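Local coordinates for glucose-6-phosphate isomerase like protein (Thermus thermophilus, PDB 1WIW) that probably interconverts glucose 6-phosphate or mannose 6-phosphate with fructose 6-phosphate, as a dimeric member of the PGI/PMI family of SIS-domain sugar isomerases, at residues M1-D5 and Y268-G274; E46-A50 and A110-L115. All coordinates share one frame. Residue numbers count along the deposited sequence, not the author numbering.

Contact 1: residues M1-D5 and Y268-G274; sequences MRDLD and YLALLYG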
HETATM    1  N   MSE B   1      20.448   9.285  24.751  1.00 33.21           N
HETATM    2  CA  MSE B   1      20.376   8.411  23.542  1.00 31.62           C
HETATM    3  C   MSE B   1      21.143   7.116  23.775  1.00 28.11           C
HETATM    4  O   MSE B   1      22.344   7.138  24.050  1.00 25.76           O
HETATM    5  CB  MSE B   1      20.952   9.148  22.330  1.00 35.82           C
HETATM    6  CG  MSE B   1      20.892   8.359  21.031  1.00 40.35           C
HETATM    7 SE   MSE B   1      21.373   9.441  19.502  1.00 47.95          SE
HETATM    8  CE  MSE B   1      23.294   9.283  19.627  1.00 45.37           C
ATOM      9  N   ARG B   2      20.442   5.990  23.665  1.00 23.92           N
ATOM     10  CA  ARG B   2      21.053   4.682  23.873  1.00 21.51           C
ATOM     11  C   ARG B   2      22.145   4.388  22.846  1.00 20.00           C
ATOM     12  O   ARG B   2      22.074   4.830  21.697  1.00 17.50           O
ATOM     13  CB  ARG B   2      19.975   3.592  23.849  1.00 21.25           C
ATOM     14  CG  ARG B   2      18.910   3.784  24.939  1.00 20.30           C
ATOM     15  CD  ARG B   2      17.912   2.641  24.982  1.00 19.40           C
ATOM     16  NE  ARG B   2      16.953   2.800  26.075  1.00 21.33           N
ATOM     17  CZ  ARG B   2      15.956   3.678  26.080  1.00 20.12           C
ATOM     18  NH1 ARG B   2      15.140   3.754  27.124  1.00 22.04           N
ATOM     19  NH2 ARG B   2      15.760   4.473  25.038  1.00 22.66           N
ATOM     20  N   ASP B   3      23.159   3.645  23.285  1.00 15.94           N
ATOM     21  CA  ASP B   3      24.304   3.292  22.454  1.00 14.86           C
ATOM     22  C   ASP B   3      24.217   1.829  22.023  1.00 13.19           C
ATOM     23  O   ASP B   3      24.239   0.926  22.854  1.00 10.64           O
ATOM     24  CB  ASP B   3      25.587   3.559  23.251  1.00 16.29           C
ATOM     25  CG  ASP B   3      26.854   3.273  22.463  1.00 20.02           C
ATOM     26  OD1 ASP B   3      27.940   3.678  22.934  1.00 20.86           O
ATOM     27  OD2 ASP B   3      26.777   2.642  21.389  1.00 18.43           O
ATOM     28  N   LEU B   4      24.109   1.611  20.715  1.00 11.95           N
ATOM     29  CA  LEU B   4      24.003   0.270  20.153  1.00 11.29           C
ATOM     30  C   LEU B   4      25.304  -0.515  20.262  1.00 12.22           C
ATOM     31  O   LEU B   4      25.374  -1.682  19.865  1.00 10.94           O
ATOM     32  CB  LEU B   4      23.554   0.351  18.684  1.00  9.40           C
ATOM     33  CG  LEU B   4      22.164   0.981  18.486  1.00  8.56           C
ATOM     34  CD1 LEU B   4      21.840   1.101  16.996  1.00  6.35           C
ATOM     35  CD2 LEU B   4      21.112   0.131  19.198  1.00  7.07           C
ATOM     36  N   ASP B   5      26.338   0.119  20.806  1.00 12.90           N
ATOM     37  CA  ASP B   5      27.611  -0.558  20.971  1.00 13.85           C
ATOM     38  C   ASP B   5      27.904  -0.880  22.445  1.00 15.62           C
ATOM     39  O   ASP B   5      29.021  -1.260  22.800  1.00 14.80           O
ATOM     40  CB  ASP B   5      28.728   0.267  20.316  1.00 15.51           C
ATOM     41  CG  ASP B   5      28.652   0.223  18.785  1.00 17.32           C
ATOM     42  OD1 ASP B   5      29.246   1.081  18.108  1.00 16.40           O
ATOM     43  OD2 ASP B   5      27.992  -0.692  18.252  1.00 20.76           O
ATOM     44  N   TYR B 268      17.378  -2.758  15.674  1.00  7.05           N
ATOM     45  CA  TYR B 268      18.173  -1.746  16.363  1.00  7.17           C
ATOM     46  C   TYR B 268      17.350  -0.518  16.752  1.00  8.26           C
ATOM     47  O   TYR B 268      17.591   0.079  17.801  1.00  9.51           O
ATOM     48  CB  TYR B 268      19.370  -1.333  15.497  1.00  8.20           C
ATOM     49  CG  TYR B 268      20.423  -2.417  15.394  1.00  9.77           C
ATOM     50  CD1 TYR B 268      20.823  -2.922  14.152  1.00  7.81           C
ATOM     51  CD2 TYR B 268      20.992  -2.972  16.549  1.00  7.19           C
ATOM     52  CE1 TYR B 268      21.766  -3.964  14.060  1.00  8.00           C
ATOM     53  CE2 TYR B 268      21.931  -4.010  16.469  1.00  9.10           C
ATOM     54  CZ  TYR B 268      22.309  -4.502  15.225  1.00  7.51           C
ATOM     55  OH  TYR B 268      23.200  -5.554  15.151  1.00  9.77           O
ATOM     56  N   LEU B 269      16.375  -0.142  15.929  1.00  5.63           N
ATOM     57  CA  LEU B 269      15.555   1.019  16.263  1.00  6.90           C
ATOM     58  C   LEU B 269      14.767   0.738  17.543  1.00  7.58           C
ATOM     59  O   LEU B 269      14.646   1.602  18.410  1.00  8.72           O
ATOM     60  CB  LEU B 269      14.602   1.366  15.114  1.00  6.39           C
ATOM     61  CG  LEU B 269      13.667   2.564  15.337  1.00  8.04           C
ATOM     62  CD1 LEU B 269      14.469   3.811  15.716  1.00  7.82           C
ATOM     63  CD2 LEU B 269      12.871   2.823  14.075  1.00  6.56           C
ATOM     64  N   ALA B 270      14.229  -0.473  17.664  1.00  8.94           N
ATOM     65  CA  ALA B 270      13.485  -0.843  18.863  1.00  7.37           C
ATOM     66  C   ALA B 270      14.396  -0.695  20.080  1.00  8.16           C
ATOM     67  O   ALA B 270      13.978  -0.167  21.117  1.00  8.34           O
ATOM     68  CB  ALA B 270      12.987  -2.283  18.757  1.00  9.38           C
ATOM     69  N   LEU B 271      15.642  -1.152  19.950  1.00  7.82           N
ATOM     70  CA  LEU B 271      16.597  -1.048  21.050  1.00  8.91           C
ATOM     71  C   LEU B 271      16.845   0.417  21.401  1.00  9.56           C
ATOM     72  O   LEU B 271      16.993   0.762  22.574  1.00 10.27           O
ATOM     73  CB  LEU B 271      17.921  -1.743  20.698  1.00 10.92           C
ATOM     74  CG  LEU B 271      17.837  -3.256  20.442  1.00 12.56           C
ATOM     75  CD1 LEU B 271      19.240  -3.856  20.416  1.00 13.76           C
ATOM     76  CD2 LEU B 271      17.014  -3.922  21.538  1.00 12.85           C
ATOM     77  N   LEU B 272      16.889   1.280  20.391  1.00  7.77           N
ATOM     78  CA  LEU B 272      17.091   2.707  20.637  1.00  8.57           C
ATOM     79  C   LEU B 272      15.920   3.307  21.426  1.00  9.79           C
ATOM     80  O   LEU B 272      16.103   4.243  22.204  1.00 10.30           O
ATOM     81  CB  LEU B 272      17.278   3.460  19.315  1.00 10.63           C
ATOM     82  CG  LEU B 272      18.597   3.202  18.574  1.00  9.88           C
ATOM     83  CD1 LEU B 272      18.617   3.987  17.270  1.00 11.65           C
ATOM     84  CD2 LEU B 272      19.766   3.618  19.452  1.00  9.82           C
ATOM     85  N   TYR B 273      14.718   2.771  21.228  1.00  7.83           N
ATOM     86  CA  TYR B 273      13.550   3.252  21.964  1.00  8.86           C
ATOM     87  C   TYR B 273      13.410   2.488  23.279  1.00  9.93           C
ATOM     88  O   TYR B 273      12.499   2.738  24.061  1.00  9.65           O
ATOM     89  CB  TYR B 273      12.269   3.078  21.141  1.00  9.79           C
ATOM     90  CG  TYR B 273      12.133   4.059  20.000  1.00 12.42           C
ATOM     91  CD1 TYR B 273      12.271   5.429  20.218  1.00 10.78           C
ATOM     92  CD2 TYR B 273      11.841   3.622  18.703  1.00 11.82           C
ATOM     93  CE1 TYR B 273      12.123   6.340  19.181  1.00 13.13           C
ATOM     94  CE2 TYR B 273      11.689   4.530  17.656  1.00 12.66           C
ATOM     95  CZ  TYR B 273      11.832   5.887  17.905  1.00 13.25           C
ATOM     96  OH  TYR B 273      11.667   6.798  16.885  1.00 14.47           O
ATOM     97  N   GLY B 274      14.315   1.543  23.506  1.00 10.83           N
ATOM     98  CA  GLY B 274      14.281   0.762  24.729  1.00 11.93           C
ATOM     99  C   GLY B 274      13.108  -0.188  24.851  1.00 12.36           C
ATOM    100  O   GLY B 274      12.660  -0.486  25.956  1.00 11.10           O
TER
HETATM  101  O   HOH W   1      17.942   6.419  22.119  1.00 19.34           O
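The carbonyl oxygen of Leu272, at the end of a long helix, is held by the N-terminal arm in two ways. Arg2 NH2 donates a hydrogen bond to Leu272 O (2.9 Å), and a water that accepts from Arg2 N (3.0 Å) donates to the same oxygen (2.9 Å). The guanidinium lies across the helix end, one face over Gly274 N and the carbonyl carbon of Tyr273, while Arg2 CD comes within 3.2 Å of Leu271 O. Helix 251-272 closes in a Schellman motif: Gly274 turns to positive phi, and one bond back into the last turn runs from Gly274 N to Leu271 O (2.9 Å). With Arg2 so placed, an ideal CB on Gly274 would fall 2.5 Å from Arg2 NH1, a clash. Further along the arm, Leu4 supplies the apolar part, with its CG 3.7 Å from Leu272 CD2, its CD1 3.8 Å from Tyr268 CB and its CD2 4.0 Å from Leu271 CB. Asp3 points away and forms an Asx turn, its OD2 accepting from Asp5 N (2.6 Å). The Tyr158 hydroxyl, on helix 152-160, hydrogen-bonds to Arg2 O and Leu4 N, tying the arm to a second helix of the C-terminal SIS region.

Contact 2: residues E46-A50 and A110-L115; sequences EGQFA and APYRYL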
ATOM      1  N   GLU B  46       1.659 -13.120   7.129  1.00  9.14           N
ATOM      2  CA  GLU B  46       3.081 -13.425   7.004  1.00  9.21           C
ATOM      3  C   GLU B  46       3.427 -14.173   5.724  1.00  9.44           C
ATOM      4  O   GLU B  46       4.600 -14.404   5.438  1.00  8.47           O
ATOM      5  CB  GLU B  46       3.550 -14.243   8.215  1.00 10.60           C
ATOM      6  CG  GLU B  46       3.610 -13.445   9.523  1.00 12.01           C
ATOM      7  CD  GLU B  46       3.935 -14.310  10.740  1.00 12.16           C
ATOM      8  OE1 GLU B  46       4.497 -15.415  10.560  1.00 10.14           O
ATOM      9  OE2 GLU B  46       3.636 -13.873  11.876  1.00  7.75           O
ATOM     10  N   GLY B  47       2.409 -14.551   4.955  1.00  9.31           N
ATOM     11  CA  GLY B  47       2.662 -15.270   3.720  1.00  8.24           C
ATOM     12  C   GLY B  47       2.384 -14.477   2.451  1.00 10.32           C
ATOM     13  O   GLY B  47       2.750 -14.911   1.356  1.00 11.62           O
ATOM     14  N   GLN B  48       1.754 -13.314   2.583  1.00 10.01           N
ATOM     15  CA  GLN B  48       1.413 -12.510   1.411  1.00 11.44           C
ATOM     16  C   GLN B  48       2.591 -11.988   0.589  1.00 10.06           C
ATOM     17  O   GLN B  48       2.618 -12.140  -0.632  1.00  8.61           O
ATOM     18  CB  GLN B  48       0.532 -11.328   1.807  1.00 12.37           C
ATOM     19  CG  GLN B  48       0.089 -10.522   0.598  1.00 20.73           C
ATOM     20  CD  GLN B  48      -0.789  -9.349   0.958  1.00 26.04           C
ATOM     21  OE1 GLN B  48      -1.927  -9.518   1.402  1.00 28.99           O
ATOM     22  NE2 GLN B  48      -0.264  -8.144   0.770  1.00 27.72           N
ATOM     23  N   PHE B  49       3.554 -11.364   1.255  1.00  9.74           N
ATOM     24  CA  PHE B  49       4.717 -10.820   0.561  1.00  9.77           C
ATOM     25  C   PHE B  49       5.428 -11.907  -0.246  1.00 10.96           C
ATOM     26  O   PHE B  49       5.783 -11.700  -1.410  1.00  9.26           O
ATOM     27  CB  PHE B  49       5.674 -10.198   1.583  1.00  9.96           C
ATOM     28  CG  PHE B  49       6.829  -9.450   0.974  1.00  9.75           C
ATOM     29  CD1 PHE B  49       6.610  -8.440   0.039  1.00 12.77           C
ATOM     30  CD2 PHE B  49       8.134  -9.734   1.360  1.00 10.79           C
ATOM     31  CE1 PHE B  49       7.678  -7.724  -0.499  1.00 11.44           C
ATOM     32  CE2 PHE B  49       9.210  -9.028   0.829  1.00 12.12           C
ATOM     33  CZ  PHE B  49       8.982  -8.020  -0.102  1.00 13.59           C
ATOM     34  N   ALA B  50       5.623 -13.066   0.376  1.00  9.22           N
ATOM     35  CA  ALA B  50       6.302 -14.187  -0.269  1.00 10.23           C
ATOM     36  C   ALA B  50       5.533 -14.672  -1.494  1.00 11.94           C
ATOM     37  O   ALA B  50       6.124 -14.998  -2.527  1.00 11.05           O
ATOM     38  CB  ALA B  50       6.479 -15.331   0.736  1.00  9.29           C
ATOM     39  N   ALA B 110       9.070 -14.667   9.238  1.00  9.06           N
ATOM     40  CA  ALA B 110       8.439 -15.750   8.493  1.00  9.20           C
ATOM     41  C   ALA B 110       8.381 -15.542   6.969  1.00  9.19           C
ATOM     42  O   ALA B 110       8.384 -16.515   6.212  1.00  7.71           O
ATOM     43  CB  ALA B 110       7.037 -16.014   9.042  1.00  9.78           C
ATOM     44  N   PRO B 111       8.320 -14.282   6.492  1.00  8.73           N
ATOM     45  CA  PRO B 111       8.267 -14.108   5.035  1.00  7.74           C
ATOM     46  C   PRO B 111       9.388 -14.847   4.310  1.00  8.10           C
ATOM     47  O   PRO B 111       9.172 -15.429   3.246  1.00  6.56           O
ATOM     48  CB  PRO B 111       8.351 -12.597   4.867  1.00  8.07           C
ATOM     49  CG  PRO B 111       7.543 -12.118   6.041  1.00  8.03           C
ATOM     50  CD  PRO B 111       8.086 -12.995   7.173  1.00 10.24           C
ATOM     51  N   TYR B 112      10.587 -14.826   4.882  1.00  7.91           N
ATOM     52  CA  TYR B 112      11.708 -15.532   4.271  1.00  7.64           C
ATOM     53  C   TYR B 112      11.427 -17.027   4.220  1.00  6.88           C
ATOM     54  O   TYR B 112      11.701 -17.684   3.217  1.00  8.79           O
ATOM     55  CB  TYR B 112      13.008 -15.293   5.050  1.00  5.81           C
ATOM     56  CG  TYR B 112      14.104 -16.308   4.723  1.00  6.69           C
ATOM     57  CD1 TYR B 112      14.208 -17.505   5.430  1.00  5.68           C
ATOM     58  CD2 TYR B 112      14.991 -16.093   3.663  1.00  5.88           C
ATOM     59  CE1 TYR B 112      15.170 -18.475   5.088  1.00  6.60           C
ATOM     60  CE2 TYR B 112      15.952 -17.053   3.311  1.00  7.52           C
ATOM     61  CZ  TYR B 112      16.033 -18.241   4.027  1.00  7.90           C
ATOM     62  OH  TYR B 112      16.965 -19.196   3.675  1.00  5.68           O
ATOM     63  N   ARG B 113      10.882 -17.566   5.307  1.00  7.29           N
ATOM     64  CA  ARG B 113      10.597 -18.992   5.374  1.00  7.02           C
ATOM     65  C   ARG B 113       9.495 -19.416   4.396  1.00  7.85           C
ATOM     66  O   ARG B 113       9.570 -20.497   3.806  1.00  7.63           O
ATOM     67  CB  ARG B 113      10.264 -19.384   6.820  1.00  7.78           C
ATOM     68  CG  ARG B 113      11.401 -19.024   7.787  1.00  6.93           C
ATOM     69  CD  ARG B 113      11.096 -19.352   9.253  1.00  8.83           C
ATOM     70  NE  ARG B 113      12.180 -18.896  10.125  1.00  8.16           N
ATOM     71  CZ  ARG B 113      12.044 -17.970  11.069  1.00  9.82           C
ATOM     72  NH1 ARG B 113      10.865 -17.400  11.278  1.00 10.15           N
ATOM     73  NH2 ARG B 113      13.095 -17.593  11.789  1.00 11.46           N
ATOM     74  N   TYR B 114       8.480 -18.578   4.205  1.00  7.84           N
ATOM     75  CA  TYR B 114       7.425 -18.922   3.249  1.00  7.82           C
ATOM     76  C   TYR B 114       8.013 -18.928   1.836  1.00  8.22           C
ATOM     77  O   TYR B 114       7.759 -19.845   1.050  1.00  9.18           O
ATOM     78  CB  TYR B 114       6.268 -17.912   3.292  1.00  7.96           C
ATOM     79  CG  TYR B 114       5.271 -18.113   4.417  1.00  8.66           C
ATOM     80  CD1 TYR B 114       5.425 -17.465   5.640  1.00  9.89           C
ATOM     81  CD2 TYR B 114       4.158 -18.937   4.246  1.00  7.99           C
ATOM     82  CE1 TYR B 114       4.490 -17.630   6.673  1.00  9.49           C
ATOM     83  CE2 TYR B 114       3.218 -19.111   5.262  1.00  7.85           C
ATOM     84  CZ  TYR B 114       3.388 -18.457   6.473  1.00 10.09           C
ATOM     85  OH  TYR B 114       2.461 -18.626   7.479  1.00  9.97           O
ATOM     86  N   LEU B 115       8.794 -17.897   1.515  1.00  7.21           N
ATOM     87  CA  LEU B 115       9.407 -17.788   0.189  1.00  9.43           C
ATOM     88  C   LEU B 115      10.331 -18.965  -0.103  1.00  7.77           C
ATOM     89  O   LEU B 115      10.292 -19.539  -1.193  1.00  8.18           O
ATOM     90  CB  LEU B 115      10.195 -16.479   0.062  1.00  8.95           C
ATOM     91  CG  LEU B 115      10.932 -16.300  -1.277  1.00 11.77           C
ATOM     92  CD1 LEU B 115       9.944 -16.286  -2.435  1.00 10.36           C
ATOM     93  CD2 LEU B 115      11.724 -15.020  -1.247  1.00 11.30           C
TER
HETATM   94  O   HOH W   2       3.502 -17.902   9.857  1.00 17.18           O
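Glu46 follows on strand 39-45 and lies against the N-terminal part of helix 110-121. Its CB is 3.8 Å from Tyr114 CE1 and its OE1 only 3.0 Å from Ala110 CB, while the backbone Glu46 O approaches Tyr114 CD1 at 3.2 Å and Pro111 CA at 3.7 Å. One water lies 2.8 Å from Glu46 OE1 and 2.7 Å from Tyr114 OH, bridging the two; the carboxylate makes a salt bridge to Arg185 through OE2. At Gly47 the backbone itself lies on the aromatic ring: its CA sits 3.9 Å from the Tyr114 ring centroid and 8° off the ring normal, a CH-pi contact. An ideal CB would be a tight 3.3 Å from Tyr114 CE2, so the lack of a side chain eases the fit. Helix 48-54 then begins, and Ala50, in its first turn, brings its CB to 3.6 Å from Tyr114 CB, 3.9 Å from Leu115 CB, 3.5 Å from Leu115 N and 3.7 Å from Pro111 O. The small side chain lets the backbones come close, Ala50 CA and Leu115 CA being 4.8 Å apart. Gly45, Gly47 and Ala50 fit a GxGxxA strand-turn-helix pattern, consistent with the Rossmann-like SIS fold. Helix 48-54 follows strand 39-45, at the edge of the parallel N-terminal sheet within this chain, and packs on helix 110-121; helix 251-272 meets both through Val255, Met256 and Trp259, and helix 174-185 lies against Phe49.

How the contacts relate
Contact 2 is buried, about 8 Å from the chain centre, whereas contact 1 is only partly buried and lies about 21 Å out; their nearest atoms are about 16 Å apart. Helix 251-272 nevertheless relates them: its last turn forms half of contact 1, and residues near its start pack against both segments of contact 2. Chemistry follows place. Both use a bridging water, but only contact 1 adds a direct hydrogen bond between its segments, from arginine to a carbonyl, beside a leucine cluster; contact 2 sets glycine, alanine and an aromatic face beside a buried carboxylate paired with Arg185. Contact 1 brings the chain start to the C-terminal SIS region; contact 2 stays within the N-terminal one.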